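CLIP-associating protein 2 (Mus musculus, PDB 3WOZ) probably binds tubulin through its TOG domains and so contributes to the control of microtubule dynamics. Local coordinates at residues 74-85 / 114-124. Sequence-based numbering, arbitrary orientation.
Sequences IQVHKDDLQDWL and ITRESFPNDLQ
With CG anti to the carbonyl carbon (chi1 -67°), the Phe119 ring swings in toward residues 74-85, while Leu85, its CG anti to the backbone N (chi1 179°), runs past it in the opposite direction. Leu85 CD1 thereby sits over one face of the ring, 3.7 Å from the ring centroid and 16° off the ring normal, a CH-pi contact. Leu81 CB abuts the rim of the ring, roughly level with it, 3.8 Å from Phe119 CE1. Ile74 CG2 comes in obliquely, 3.9 Å from Phe119 CE2, and also packs against Ile114 CG2 and the Ser118 side chain. The hydroxyl of Ser118 turns back on its own helix, OG donating to Ile114 O at a short 2.5 Å from above the carbonyl plane. The contact joins the ends of helices 60-77 and 102-118 and the turns that follow them, on one edge of the HEAT-repeat array of the TOG domain; Leu88 of helix 85-96 touches Ile74, Thr115 and Phe119. Toward the surface, the aliphatic part of Lys78 lies along Ser118, CD being 3.6 Å from Ser118 O. A water accepts from Gln75 NE2 and donates to Glu117 OE2, bridging the helix ends, and the amide of Gln75 lies against Ile114 CD1. A second water donates to Lys78 O and, weakly, to Ser118 O. The extended Gln82 crosses both Pro120, the N-cap of helix 121-133, and Leu123 at about a right angle, its OE1 3.5 Å from Leu123 CD1.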
loop_
_atom_site.group_PDB
_atom_site.type_symbol
_atom_site.label_atom_id
_atom_site.label_comp_id
_atom_site.label_asym_id
_atom_site.label_seq_id
_atom_site.Cartn_x
_atom_site.Cartn_y
_atom_site.Cartn_z
ATOM N N ILE A 74 3.475 -7.760 10.568
ATOM C CA ILE A 74 4.420 -6.865 9.919
ATOM C C ILE A 74 5.557 -6.473 10.874
ATOM O O ILE A 74 6.728 -6.536 10.502
ATOM C CB ILE A 74 3.728 -5.600 9.350
ATOM C CG1 ILE A 74 2.748 -5.977 8.231
ATOM C CG2 ILE A 74 4.762 -4.610 8.830
ATOM C CD1 ILE A 74 1.670 -4.936 7.974
ATOM N N GLN A 75 5.210 -6.083 12.099
ATOM C CA GLN A 75 6.214 -5.646 13.075
ATOM C C GLN A 75 7.232 -6.734 13.433
ATOM O O GLN A 75 8.407 -6.444 13.614
ATOM C CB GLN A 75 5.548 -5.074 14.328
ATOM C CG GLN A 75 5.004 -3.669 14.117
ATOM C CD GLN A 75 4.078 -3.206 15.226
ATOM O OE1 GLN A 75 3.642 -3.998 16.063
ATOM N NE2 GLN A 75 3.771 -1.916 15.232
ATOM N N VAL A 76 6.780 -7.982 13.502
ATOM C CA VAL A 76 7.651 -9.100 13.860
ATOM C C VAL A 76 8.510 -9.585 12.682
ATOM O O VAL A 76 9.686 -9.892 12.861
ATOM C CB VAL A 76 6.834 -10.261 14.503
ATOM C CG1 VAL A 76 7.622 -11.579 14.529
ATOM C CG2 VAL A 76 6.382 -9.871 15.909
ATOM N N HIS A 77 7.934 -9.613 11.481
ATOM C CA HIS A 77 8.571 -10.260 10.333
ATOM C C HIS A 77 8.991 -9.342 9.182
ATOM O O HIS A 77 9.389 -9.837 8.124
ATOM C CB HIS A 77 7.673 -11.380 9.788
ATOM C CG HIS A 77 7.504 -12.533 10.728
ATOM N ND1 HIS A 77 6.316 -12.794 11.377
ATOM C CD2 HIS A 77 8.373 -13.487 11.132
ATOM C CE1 HIS A 77 6.460 -13.863 12.139
ATOM N NE2 HIS A 77 7.699 -14.300 12.012
ATOM N N LYS A 78 8.927 -8.025 9.384
ATOM C CA LYS A 78 9.260 -7.057 8.323
ATOM C C LYS A 78 10.560 -7.344 7.545
ATOM O O LYS A 78 10.613 -7.133 6.332
ATOM C CB LYS A 78 9.258 -5.616 8.859
ATOM C CG LYS A 78 10.125 -5.372 10.099
ATOM C CD LYS A 78 9.987 -3.930 10.573
ATOM C CE LYS A 78 10.753 -3.670 11.867
ATOM N NZ LYS A 78 12.208 -3.468 11.625
ATOM N N ASP A 79 11.593 -7.825 8.241
ATOM C CA ASP A 79 12.887 -8.137 7.617
ATOM C C ASP A 79 12.776 -9.224 6.554
ATOM O O ASP A 79 13.549 -9.244 5.596
ATOM C CB ASP A 79 13.915 -8.566 8.668
ATOM C CG ASP A 79 14.285 -7.448 9.634
ATOM O OD1 ASP A 79 14.107 -6.254 9.301
ATOM O OD2 ASP A 79 14.772 -7.771 10.737
ATOM N N ASP A 80 11.805 -10.117 6.730
ATOM C CA ASP A 80 11.646 -11.285 5.871
ATOM C C ASP A 80 10.437 -11.195 4.931
ATOM O O ASP A 80 10.039 -12.195 4.336
ATOM C CB ASP A 80 11.556 -12.545 6.737
ATOM C CG ASP A 80 12.813 -12.779 7.558
ATOM O OD1 ASP A 80 13.868 -13.115 6.968
ATOM O OD2 ASP A 80 12.745 -12.631 8.798
ATOM N N LEU A 81 9.878 -9.994 4.782
ATOM C CA LEU A 81 8.625 -9.800 4.043
ATOM C C LEU A 81 8.746 -8.950 2.776
ATOM O O LEU A 81 7.733 -8.543 2.199
ATOM C CB LEU A 81 7.552 -9.197 4.965
ATOM C CG LEU A 81 6.907 -10.111 6.008
ATOM C CD1 LEU A 81 6.088 -9.298 7.001
ATOM C CD2 LEU A 81 6.044 -11.184 5.349
ATOM N N GLN A 82 9.972 -8.693 2.333
ATOM C CA GLN A 82 10.193 -7.814 1.181
ATOM C C GLN A 82 9.596 -8.339 -0.130
ATOM O O GLN A 82 9.129 -7.554 -0.963
ATOM C CB GLN A 82 11.678 -7.471 1.027
ATOM C CG GLN A 82 12.127 -6.389 2.010
ATOM C CD GLN A 82 13.616 -6.081 1.952
ATOM O OE1 GLN A 82 14.275 -6.286 0.931
ATOM N NE2 GLN A 82 14.149 -5.575 3.056
ATOM N N ASP A 83 9.597 -9.659 -0.295
ATOM C CA ASP A 83 9.036 -10.289 -1.489
ATOM C C ASP A 83 7.509 -10.334 -1.461
ATOM O O ASP A 83 6.875 -10.534 -2.498
ATOM C CB ASP A 83 9.602 -11.702 -1.673
ATOM C CG ASP A 83 11.092 -11.703 -1.966
ATOM O OD1 ASP A 83 11.800 -12.564 -1.409
ATOM O OD2 ASP A 83 11.562 -10.849 -2.750
ATOM N N TRP A 84 6.928 -10.146 -0.277
ATOM C CA TRP A 84 5.476 -10.123 -0.114
ATOM C C TRP A 84 4.938 -8.692 -0.097
ATOM O O TRP A 84 3.719 -8.476 -0.106
ATOM C CB TRP A 84 5.067 -10.871 1.165
ATOM C CG TRP A 84 3.577 -11.096 1.289
ATOM C CD1 TRP A 84 2.785 -11.814 0.439
ATOM C CD2 TRP A 84 2.710 -10.596 2.318
ATOM N NE1 TRP A 84 1.480 -11.792 0.874
ATOM C CE2 TRP A 84 1.407 -11.052 2.024
ATOM C CE3 TRP A 84 2.911 -9.807 3.462
ATOM C CZ2 TRP A 84 0.304 -10.747 2.833
ATOM C CZ3 TRP A 84 1.820 -9.504 4.262
ATOM C CH2 TRP A 84 0.531 -9.977 3.944
ATOM N N LEU A 85 5.850 -7.721 -0.088
ATOM C CA LEU A 85 5.489 -6.317 0.070
ATOM C C LEU A 85 4.549 -5.793 -1.021
ATOM O O LEU A 85 3.624 -5.033 -0.721
ATOM C CB LEU A 85 6.740 -5.430 0.197
ATOM C CG LEU A 85 6.530 -3.915 0.355
ATOM C CD1 LEU A 85 5.670 -3.566 1.580
ATOM C CD2 LEU A 85 7.858 -3.162 0.388
ATOM N N ILE A 114 1.743 1.193 9.520
ATOM C CA ILE A 114 2.736 0.219 9.968
ATOM C C ILE A 114 3.629 -0.199 8.794
ATOM O O ILE A 114 4.852 -0.161 8.900
ATOM C CB ILE A 114 2.058 -1.027 10.618
ATOM C CG1 ILE A 114 1.232 -0.627 11.848
ATOM C CG2 ILE A 114 3.084 -2.104 10.975
ATOM C CD1 ILE A 114 2.005 0.067 12.939
ATOM N N THR A 115 3.007 -0.576 7.678
ATOM C CA THR A 115 3.727 -0.919 6.446
ATOM C C THR A 115 4.708 0.180 6.061
ATOM O O THR A 115 5.880 -0.088 5.825
ATOM C CB THR A 115 2.754 -1.159 5.269
ATOM O OG1 THR A 115 1.828 -2.186 5.628
ATOM C CG2 THR A 115 3.507 -1.584 3.997
ATOM N N ARG A 116 4.220 1.414 6.021
ATOM C CA ARG A 116 5.009 2.556 5.560
ATOM C C ARG A 116 6.274 2.788 6.377
ATOM O O ARG A 116 7.288 3.225 5.829
ATOM C CB ARG A 116 4.147 3.815 5.553
ATOM C CG ARG A 116 4.548 4.868 4.524
ATOM C CD ARG A 116 3.368 5.816 4.265
ATOM N NE ARG A 116 2.849 6.327 5.529
ATOM C CZ ARG A 116 1.614 6.154 5.990
ATOM N NH1 ARG A 116 0.690 5.492 5.294
ATOM N NH2 ARG A 116 1.302 6.673 7.164
ATOM N N GLU A 117 6.213 2.487 7.674
ATOM C CA GLU A 117 7.359 2.683 8.559
ATOM C C GLU A 117 8.203 1.421 8.746
ATOM O O GLU A 117 9.214 1.456 9.443
ATOM C CB GLU A 117 6.914 3.246 9.926
ATOM C CG GLU A 117 6.167 2.254 10.820
ATOM C CD GLU A 117 5.605 2.891 12.093
ATOM O OE1 GLU A 117 5.386 4.120 12.119
ATOM O OE2 GLU A 117 5.370 2.154 13.073
ATOM N N SER A 118 7.799 0.318 8.121
ATOM C CA SER A 118 8.469 -0.969 8.347
ATOM C C SER A 118 9.350 -1.471 7.186
ATOM O O SER A 118 10.048 -2.467 7.330
ATOM C CB SER A 118 7.443 -2.047 8.712
ATOM O OG SER A 118 6.657 -1.657 9.827
ATOM N N PHE A 119 9.317 -0.786 6.049
ATOM C CA PHE A 119 9.990 -1.284 4.843
ATOM C C PHE A 119 10.829 -0.196 4.190
ATOM O O PHE A 119 10.520 0.979 4.351
ATOM C CB PHE A 119 8.957 -1.817 3.843
ATOM C CG PHE A 119 8.239 -3.050 4.308
ATOM C CD1 PHE A 119 8.816 -4.310 4.148
ATOM C CD2 PHE A 119 6.978 -2.959 4.895
ATOM C CE1 PHE A 119 8.150 -5.456 4.570
ATOM C CE2 PHE A 119 6.308 -4.100 5.325
ATOM C CZ PHE A 119 6.893 -5.351 5.162
ATOM N N PRO A 120 11.883 -0.579 3.433
ATOM C CA PRO A 120 12.686 0.450 2.756
ATOM C C PRO A 120 11.827 1.338 1.863
ATOM O O PRO A 120 10.908 0.847 1.210
ATOM C CB PRO A 120 13.678 -0.362 1.912
ATOM C CG PRO A 120 13.744 -1.699 2.574
ATOM C CD PRO A 120 12.375 -1.941 3.146
ATOM N N ASN A 121 12.128 2.632 1.849
ATOM C CA ASN A 121 11.333 3.608 1.111
ATOM C C ASN A 121 11.368 3.421 -0.411
ATOM O O ASN A 121 10.328 3.498 -1.070
ATOM C CB ASN A 121 11.747 5.035 1.485
ATOM C CG ASN A 121 11.331 5.424 2.904
ATOM O OD1 ASN A 121 10.284 5.000 3.403
ATOM N ND2 ASN A 121 12.146 6.256 3.549
ATOM N N ASP A 122 12.561 3.185 -0.961
ATOM C CA ASP A 122 12.717 3.005 -2.408
ATOM C C ASP A 122 11.858 1.852 -2.922
ATOM O O ASP A 122 11.138 2.009 -3.912
ATOM C CB ASP A 122 14.197 2.837 -2.810
ATOM C CG ASP A 122 14.872 1.642 -2.144
ATOM O OD1 ASP A 122 14.434 1.207 -1.050
ATOM O OD2 ASP A 122 15.863 1.139 -2.717
ATOM N N LEU A 123 11.914 0.719 -2.222
ATOM C CA LEU A 123 11.112 -0.467 -2.553
ATOM C C LEU A 123 9.602 -0.191 -2.513
ATOM O O LEU A 123 8.864 -0.605 -3.417
ATOM C CB LEU A 123 11.448 -1.636 -1.619
ATOM C CG LEU A 123 12.850 -2.265 -1.584
ATOM C CD1 LEU A 123 12.830 -3.452 -0.639
ATOM C CD2 LEU A 123 13.352 -2.706 -2.960
ATOM N N GLN A 124 9.151 0.500 -1.465
ATOM C CA GLN A 124 7.755 0.932 -1.361
ATOM C C GLN A 124 7.390 1.824 -2.539
ATOM O O GLN A 124 6.350 1.639 -3.167
ATOM C CB GLN A 124 7.518 1.729 -0.081
ATOM C CG GLN A 124 7.657 0.971 1.216
ATOM C CD GLN A 124 7.191 1.815 2.382
ATOM O OE1 GLN A 124 7.956 2.117 3.297
ATOM N NE2 GLN A 124 5.939 2.240 2.329
HETATM O O HOH W 1 5.464 -0.384 13.715
HETATM O O HOH W 2 11.913 -4.846 5.884
#